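Side-chain contacts in uncharacterized protein (PDB 4JPQ), which is of unknown function but, as a member of carbohydrate-binding family 9, probably binds carbohydrate: residues 56-60 against 61-65; 125-128 against 129-133; 172-176 against 177-181. All coordinates share one frame; numbering follows the deposited sequence.

Contact 1 of 3, residues 56-60 against 61-65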
loop_
_atom_site.group_PDB
_atom_site.type_symbol
_atom_site.label_atom_id
_atom_site.label_comp_id
_atom_site.label_asym_id
_atom_site.label_seq_id
_atom_site.Cartn_x
_atom_site.Cartn_y
_atom_site.Cartn_z
ATOM N N ALA A 56 1.743 -6.237 9.609
ATOM C CA ALA A 56 2.430 -7.274 10.393
ATOM C C ALA A 56 3.293 -8.106 9.457
ATOM O O ALA A 56 3.320 -7.823 8.254
ATOM C CB ALA A 56 1.419 -8.148 11.083
ATOM N N HIS A 57 3.999 -9.105 9.986
ATOM C CA HIS A 57 4.825 -9.966 9.138
ATOM C C HIS A 57 4.946 -11.388 9.628
ATOM O O HIS A 57 4.828 -11.654 10.818
ATOM C CB HIS A 57 6.226 -9.363 8.931
ATOM C CG HIS A 57 7.121 -9.437 10.133
ATOM N ND1 HIS A 57 8.201 -10.291 10.205
ATOM C CD2 HIS A 57 7.105 -8.754 11.304
ATOM C CE1 HIS A 57 8.817 -10.123 11.361
ATOM N NE2 HIS A 57 8.168 -9.200 12.049
ATOM N N THR A 58 5.212 -12.280 8.685
ATOM C CA THR A 58 5.421 -13.690 8.959
ATOM C C THR A 58 6.897 -14.084 9.034
ATOM O O THR A 58 7.200 -15.222 9.371
ATOM C CB THR A 58 4.752 -14.544 7.875
ATOM O OG1 THR A 58 5.388 -14.325 6.612
ATOM C CG2 THR A 58 3.267 -14.182 7.768
ATOM N N GLY A 59 7.801 -13.166 8.701
ATOM C CA GLY A 59 9.236 -13.452 8.617
ATOM C C GLY A 59 9.603 -13.532 7.132
ATOM O O GLY A 59 10.617 -12.968 6.709
ATOM N N ARG A 60 8.778 -14.243 6.354
ATOM C CA ARG A 60 8.912 -14.360 4.901
ATOM C C ARG A 60 8.011 -13.367 4.148
ATOM O O ARG A 60 8.266 -13.111 2.978
ATOM C CB ARG A 60 8.550 -15.782 4.427
ATOM C CG ARG A 60 9.198 -16.937 5.209
ATOM C CD ARG A 60 8.788 -18.306 4.679
ATOM N NE ARG A 60 7.325 -18.449 4.583
ATOM C CZ ARG A 60 6.689 -19.517 4.100
ATOM N NH1 ARG A 60 7.359 -20.602 3.694
ATOM N NH2 ARG A 60 5.355 -19.511 4.046
ATOM N N GLU A 61 6.957 -12.830 4.782
ATOM C CA GLU A 61 5.964 -11.972 4.090
ATOM C C GLU A 61 5.458 -10.798 4.915
ATOM O O GLU A 61 5.341 -10.918 6.129
ATOM C CB GLU A 61 4.735 -12.827 3.743
ATOM C CG GLU A 61 4.993 -13.994 2.797
ATOM C CD GLU A 61 4.252 -15.237 3.190
ATOM O OE1 GLU A 61 4.547 -15.802 4.270
ATOM O OE2 GLU A 61 3.382 -15.640 2.406
ATOM N N ILE A 62 5.133 -9.696 4.236
ATOM C CA ILE A 62 4.530 -8.511 4.850
ATOM C C ILE A 62 3.033 -8.617 4.578
ATOM O O ILE A 62 2.635 -8.852 3.434
ATOM C CB ILE A 62 5.012 -7.186 4.226
ATOM C CG1 ILE A 62 6.520 -7.043 4.397
ATOM C CG2 ILE A 62 4.296 -5.996 4.877
ATOM C CD1 ILE A 62 7.119 -5.860 3.662
ATOM N N LEU A 63 2.238 -8.385 5.623
ATOM C CA LEU A 63 0.794 -8.453 5.585
ATOM C C LEU A 63 0.223 -7.056 5.794
ATOM O O LEU A 63 0.454 -6.453 6.844
ATOM C CB LEU A 63 0.307 -9.357 6.717
ATOM C CG LEU A 63 0.893 -10.762 6.797
ATOM C CD1 LEU A 63 0.251 -11.508 7.951
ATOM C CD2 LEU A 63 0.700 -11.530 5.499
ATOM N N LEU A 64 -0.525 -6.553 4.805
ATOM C CA LEU A 64 -1.189 -5.237 4.857
ATOM C C LEU A 64 -2.689 -5.379 4.742
ATOM O O LEU A 64 -3.156 -6.156 3.915
ATOM C CB LEU A 64 -0.793 -4.366 3.676
ATOM C CG LEU A 64 0.576 -3.766 3.587
ATOM C CD1 LEU A 64 0.704 -3.055 2.251
ATOM C CD2 LEU A 64 0.791 -2.799 4.734
ATOM N N HIS A 65 -3.414 -4.574 5.524
ATOM C CA HIS A 65 -4.858 -4.550 5.536
ATOM C C HIS A 65 -5.295 -3.095 5.643
ATOM O O HIS A 65 -4.970 -2.443 6.623
ATOM C CB HIS A 65 -5.389 -5.392 6.708
ATOM C CG HIS A 65 -6.883 -5.455 6.786
ATOM N ND1 HIS A 65 -7.578 -5.338 7.969
ATOM C CD2 HIS A 65 -7.816 -5.573 5.818
ATOM C CE1 HIS A 65 -8.873 -5.406 7.731
ATOM N NE2 HIS A 65 -9.044 -5.553 6.433
HETATM O O HOH W 1 5.427 -17.750 6.471
#
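The guanidinium of R60 and the carboxylate of E61 are the flat groups at this turn, their planes 75° apart. OE1 of E61 lies at the guanidinium edge, near its plane, but the salt bridge is long, with R60 NH2 3.8 Å from E61 OE1, and the arginine is poorly ordered. A water joins them too, donating to OE1 and accepting weakly from NE. The hydroxyl of T58 reaches the carboxylate from its anti side, 28° out of plane, and gives its hydrogen to E61 in a bond of 2.9 Å from OG1 to OE1. The other carboxylate oxygen, OE2, is taken by S17. With OG1 between its backbone N and carbonyl carbon (chi1 65°), T58 turns its oxygen back over the bend, where it also accepts weakly from the backbone N of E61, 2.8 Å away, and of R60. Along the backbone, T58 N donates to E61 O at 2.9 Å, and L63 N donates to A56 O, also at 2.9 Å, in a nearly straight bond. H57 and I62 form the non-hydrogen-bonded pair between them. Such a turn, with glycine at G59 where phi is positive, closes a tight antiparallel beta hairpin, here of strands 50-57 and 61-70.

Contact 2 of 3, residues 125-128 against 129-133. With SO4 (sulfate ion), chain E.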
loop_
_atom_site.group_PDB
_atom_site.type_symbol
_atom_site.label_atom_id
_atom_site.label_comp_id
_atom_site.label_asym_id
_atom_site.label_seq_id
_atom_site.Cartn_x
_atom_site.Cartn_y
_atom_site.Cartn_z
ATOM N N PRO A 125 11.588 0.543 -13.456
ATOM C CA PRO A 125 10.765 -0.400 -14.203
ATOM C C PRO A 125 9.618 -1.030 -13.425
ATOM O O PRO A 125 9.631 -1.110 -12.201
ATOM C CB PRO A 125 11.764 -1.473 -14.663
ATOM C CG PRO A 125 12.879 -1.370 -13.713
ATOM C CD PRO A 125 12.993 0.094 -13.459
ATOM N N THR A 126 8.633 -1.449 -14.199
ATOM C CA THR A 126 7.445 -2.091 -13.711
ATOM C C THR A 126 7.818 -3.572 -13.466
ATOM O O THR A 126 8.718 -4.102 -14.113
ATOM C CB THR A 126 6.296 -1.866 -14.735
ATOM O OG1 THR A 126 5.060 -1.793 -14.045
ATOM C CG2 THR A 126 6.257 -2.923 -15.890
ATOM N N ALA A 127 7.139 -4.228 -12.539
ATOM C CA ALA A 127 7.424 -5.638 -12.217
ATOM C C ALA A 127 6.914 -6.627 -13.272
ATOM O O ALA A 127 5.967 -6.334 -14.011
ATOM C CB ALA A 127 6.836 -5.990 -10.862
ATOM N N SER A 128 7.527 -7.807 -13.302
ATOM C CA SER A 128 7.113 -8.873 -14.210
ATOM C C SER A 128 5.859 -9.601 -13.692
ATOM O O SER A 128 5.490 -9.478 -12.520
ATOM C CB SER A 128 8.243 -9.893 -14.396
ATOM O OG SER A 128 8.563 -10.542 -13.174
ATOM N N GLN A 129 5.227 -10.370 -14.582
ATOM C CA GLN A 129 4.043 -11.198 -14.271
ATOM C C GLN A 129 4.330 -12.153 -13.116
ATOM O O GLN A 129 3.496 -12.287 -12.216
ATOM C CB GLN A 129 3.571 -12.025 -15.502
ATOM C CG GLN A 129 2.924 -11.239 -16.646
ATOM C CD GLN A 129 1.698 -10.429 -16.219
ATOM O OE1 GLN A 129 1.009 -10.763 -15.246
ATOM N NE2 GLN A 129 1.421 -9.356 -16.943
ATOM N N GLU A 130 5.510 -12.787 -13.156
ATOM C CA GLU A 130 5.991 -13.701 -12.103
ATOM C C GLU A 130 5.961 -12.996 -10.726
ATOM O O GLU A 130 5.418 -13.537 -9.754
ATOM C CB GLU A 130 7.416 -14.192 -12.454
ATOM C CG GLU A 130 8.043 -15.245 -11.537
ATOM C CD GLU A 130 7.410 -16.632 -11.625
ATOM O OE1 GLU A 130 6.886 -17.022 -12.697
ATOM O OE2 GLU A 130 7.466 -17.359 -10.606
ATOM N N VAL A 131 6.485 -11.766 -10.686
ATOM C CA VAL A 131 6.550 -10.954 -9.457
ATOM C C VAL A 131 5.159 -10.454 -9.041
ATOM O O VAL A 131 4.841 -10.439 -7.851
ATOM C CB VAL A 131 7.540 -9.772 -9.605
ATOM C CG1 VAL A 131 7.544 -8.885 -8.359
ATOM C CG2 VAL A 131 8.952 -10.280 -9.888
ATOM N N LEU A 132 4.347 -10.020 -10.007
ATOM C CA LEU A 132 2.953 -9.622 -9.720
ATOM C C LEU A 132 2.184 -10.808 -9.136
ATOM O O LEU A 132 1.402 -10.629 -8.191
ATOM C CB LEU A 132 2.249 -9.121 -10.978
ATOM C CG LEU A 132 2.755 -7.781 -11.511
ATOM C CD1 LEU A 132 2.371 -7.623 -12.980
ATOM C CD2 LEU A 132 2.241 -6.624 -10.656
ATOM N N GLY A 133 2.448 -12.001 -9.701
ATOM C CA GLY A 133 1.896 -13.276 -9.248
ATOM C C GLY A 133 2.277 -13.656 -7.823
ATOM O O GLY A 133 1.536 -14.385 -7.176
HETATM S S SO4 E . 6.891 -9.785 -18.217
HETATM O O1 SO4 E . 6.035 -8.814 -18.947
HETATM O O2 SO4 E . 7.104 -11.007 -19.038
HETATM O O3 SO4 E . 8.176 -9.111 -17.846
HETATM O O4 SO4 E . 6.184 -10.249 -17.010
#
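S128 is the N-cap of the short helix 129-134, and its side chain and carbonyl serve the first turn in different ways. The hydroxyl accepts a weak capping bond from the backbone of V131, 3.5 Å from V131 N to S128 OG, though the N-H points well at the oxygen (158°). The hydroxyl stands between the backbone N and carbonyl carbon of its own residue (chi1 63°), which turns it in over the helix end and beside CG2 of V131. Because a valine occupies the third helical position, no side chain there can accept from S128 N in return, and the capping box stays incomplete. The carbonyl of S128 starts the regular helical pattern: L132 N donates to S128 O at 2.8 Å, nearly in line with the C=O bond, and CG of L132 comes close to the same oxygen. Q129 O next receives G133 N.

A sulfate, probably from the crystallisation liquor, also sits at this end. Q129 N donates to its O4 at 2.6 Å in an almost straight bond (174°), and the positive end of the helix dipole is likely to favour the anion there. A127 also lays its methyl against V131, CB to CG1 3.9 Å.

A127 ties this start to its surroundings: its backbone is hydrogen-bonded to that of I115 in strand 113-118, its carbonyl takes a hydrogen bond from N81, and its methyl touches F167. L132 packs on I115 and on the loop residues D80 and N81, so the helix rests beside strand 113-118 just before the chain enters strand 136-139.

Contact 3 of 3, residues 172-176 against 177-181. With SO4 (sulfate ion), chain F.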
loop_
_atom_site.group_PDB
_atom_site.type_symbol
_atom_site.label_atom_id
_atom_site.label_comp_id
_atom_site.label_asym_id
_atom_site.label_seq_id
_atom_site.Cartn_x
_atom_site.Cartn_y
_atom_site.Cartn_z
ATOM N N GLY A 172 16.305 -11.726 2.471
ATOM C CA GLY A 172 16.120 -13.075 3.007
ATOM C C GLY A 172 14.954 -13.222 3.955
ATOM O O GLY A 172 14.007 -13.948 3.657
ATOM N N SER A 173 15.036 -12.518 5.088
ATOM C CA SER A 173 14.044 -12.593 6.159
ATOM C C SER A 173 13.791 -11.233 6.809
ATOM O O SER A 173 14.723 -10.499 7.092
ATOM C CB SER A 173 14.519 -13.575 7.232
ATOM O OG SER A 173 13.599 -13.635 8.314
ATOM N N LEU A 174 12.524 -10.960 7.111
ATOM C CA LEU A 174 12.089 -9.684 7.693
ATOM C C LEU A 174 12.383 -9.525 9.190
ATOM O O LEU A 174 12.339 -8.402 9.695
ATOM C CB LEU A 174 10.579 -9.500 7.475
ATOM C CG LEU A 174 10.049 -9.591 6.036
ATOM C CD1 LEU A 174 8.532 -9.597 6.021
ATOM C CD2 LEU A 174 10.602 -8.458 5.184
ATOM N N ASP A 175 12.664 -10.638 9.880
ATOM C CA ASP A 175 12.922 -10.664 11.335
ATOM C C ASP A 175 13.943 -9.622 11.790
ATOM O O ASP A 175 15.115 -9.680 11.380
ATOM C CB ASP A 175 13.389 -12.066 11.784
ATOM C CG ASP A 175 12.273 -13.100 11.747
ATOM O OD1 ASP A 175 11.267 -12.900 12.437
ATOM O OD2 ASP A 175 12.409 -14.125 11.052
ATOM N N GLY A 176 13.479 -8.646 12.578
ATOM C CA GLY A 176 14.349 -7.616 13.136
ATOM C C GLY A 176 14.885 -6.534 12.210
ATOM O O GLY A 176 15.733 -5.753 12.648
ATOM N N LYS A 177 14.442 -6.480 10.948
ATOM C CA LYS A 177 14.907 -5.438 10.012
ATOM C C LYS A 177 14.202 -4.128 10.275
ATOM O O LYS A 177 13.133 -4.112 10.892
ATOM C CB LYS A 177 14.726 -5.823 8.536
ATOM C CG LYS A 177 15.664 -6.930 8.084
ATOM C CD LYS A 177 15.944 -6.875 6.580
ATOM C CE LYS A 177 16.868 -7.970 6.098
ATOM N NZ LYS A 177 18.084 -8.174 6.929
ATOM N N THR A 178 14.845 -3.036 9.855
ATOM C CA THR A 178 14.272 -1.696 9.936
ATOM C C THR A 178 14.210 -1.171 8.496
ATOM O O THR A 178 15.253 -1.023 7.858
ATOM C CB THR A 178 15.091 -0.748 10.833
ATOM O OG1 THR A 178 15.230 -1.309 12.147
ATOM C CG2 THR A 178 14.398 0.602 10.954
HETATM N N MSE A 179 12.992 -0.952 7.983
HETATM C CA MSE A 179 12.772 -0.418 6.635
HETATM C C MSE A 179 12.144 0.939 6.741
HETATM O O MSE A 179 11.672 1.337 7.810
HETATM C CB MSE A 179 11.835 -1.303 5.823
HETATM C CG MSE A 179 12.386 -2.715 5.691
HETATM SE SE MSE A 179 11.362 -3.702 4.314
HETATM C CE MSE A 179 12.254 -5.433 4.560
ATOM N N LYS A 180 12.153 1.661 5.620
ATOM C CA LYS A 180 11.545 2.978 5.517
ATOM C C LYS A 180 10.434 2.944 4.457
ATOM O O LYS A 180 10.607 2.368 3.390
ATOM C CB LYS A 180 12.606 4.037 5.212
ATOM C CG LYS A 180 13.717 4.062 6.268
ATOM C CD LYS A 180 14.283 5.448 6.512
ATOM C CE LYS A 180 13.334 6.293 7.356
ATOM N NZ LYS A 180 13.774 7.710 7.421
ATOM N N GLY A 181 9.290 3.542 4.766
ATOM C CA GLY A 181 8.176 3.559 3.831
ATOM C C GLY A 181 7.058 4.514 4.177
ATOM O O GLY A 181 7.156 5.296 5.129
HETATM S S SO4 F . 18.716 -10.726 4.382
HETATM O O1 SO4 F . 19.031 -9.300 4.121
HETATM O O2 SO4 F . 18.924 -11.510 3.143
HETATM O O3 SO4 F . 19.595 -11.281 5.431
HETATM O O4 SO4 F . 17.313 -10.851 4.837
#
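Sulfate oxygen O4 is gripped by two successive backbone amides, with G172 N at 2.7 Å and S173 N at 2.8 Å from O4, the second bond the straighter (161°). K177 comes to the same anion from across the turn: its NZ gives a weak bond to sulfate O1 at 3.2 Å. The lysine chain runs past the carbonyl of S173, with CE 3.5 Å from S173 O, and bends only at its last torsion (chi4 -47°) to bring the ammonium round to the sulfate. A leucine in place of K177 has no ammonium, and the sulfate would probably be held less firmly, left to the amides of G172 and S173 among the groups described here. The chain reverses in a type II beta turn, L174 to K177, with G176 at the positive phi usual for its third position. K177 N closes the turn on L174 O at 3.1 Å, pointing straight at the oxygen (171°) yet from above the carbonyl plane. Beyond the turn, the side chains of L174 and selenomethionine M179 cross at about a right angle, CD2 against CE at 3.5 Å. M179 also packs on F219 of strand 215-219 and L174 on H57, while D175 forms a salt bridge with K11.

Contacts 1, 2 and 3 follow one another along the chain, all within the carbohydrate-binding family 9 range. Contacts 1 and 3 are direct neighbours, their centres about 10 Å apart: the turn of the hairpin 50-57/61-70 meets the loop leading into strand 178-186, where L174 N probably donates to G59 O (2.8 Å) and L174 CD1 packs on I62. Strand 215-219 also joins them, pairing with 178-186 and bringing F219 to H57. Contact 2 stands apart beside strand 113-118, its centre about 19 Å from that of contact 1 and 21 Å from that of contact 3, touching neither. Thus two turns are knit together at one place, while the helix start is fixed separately.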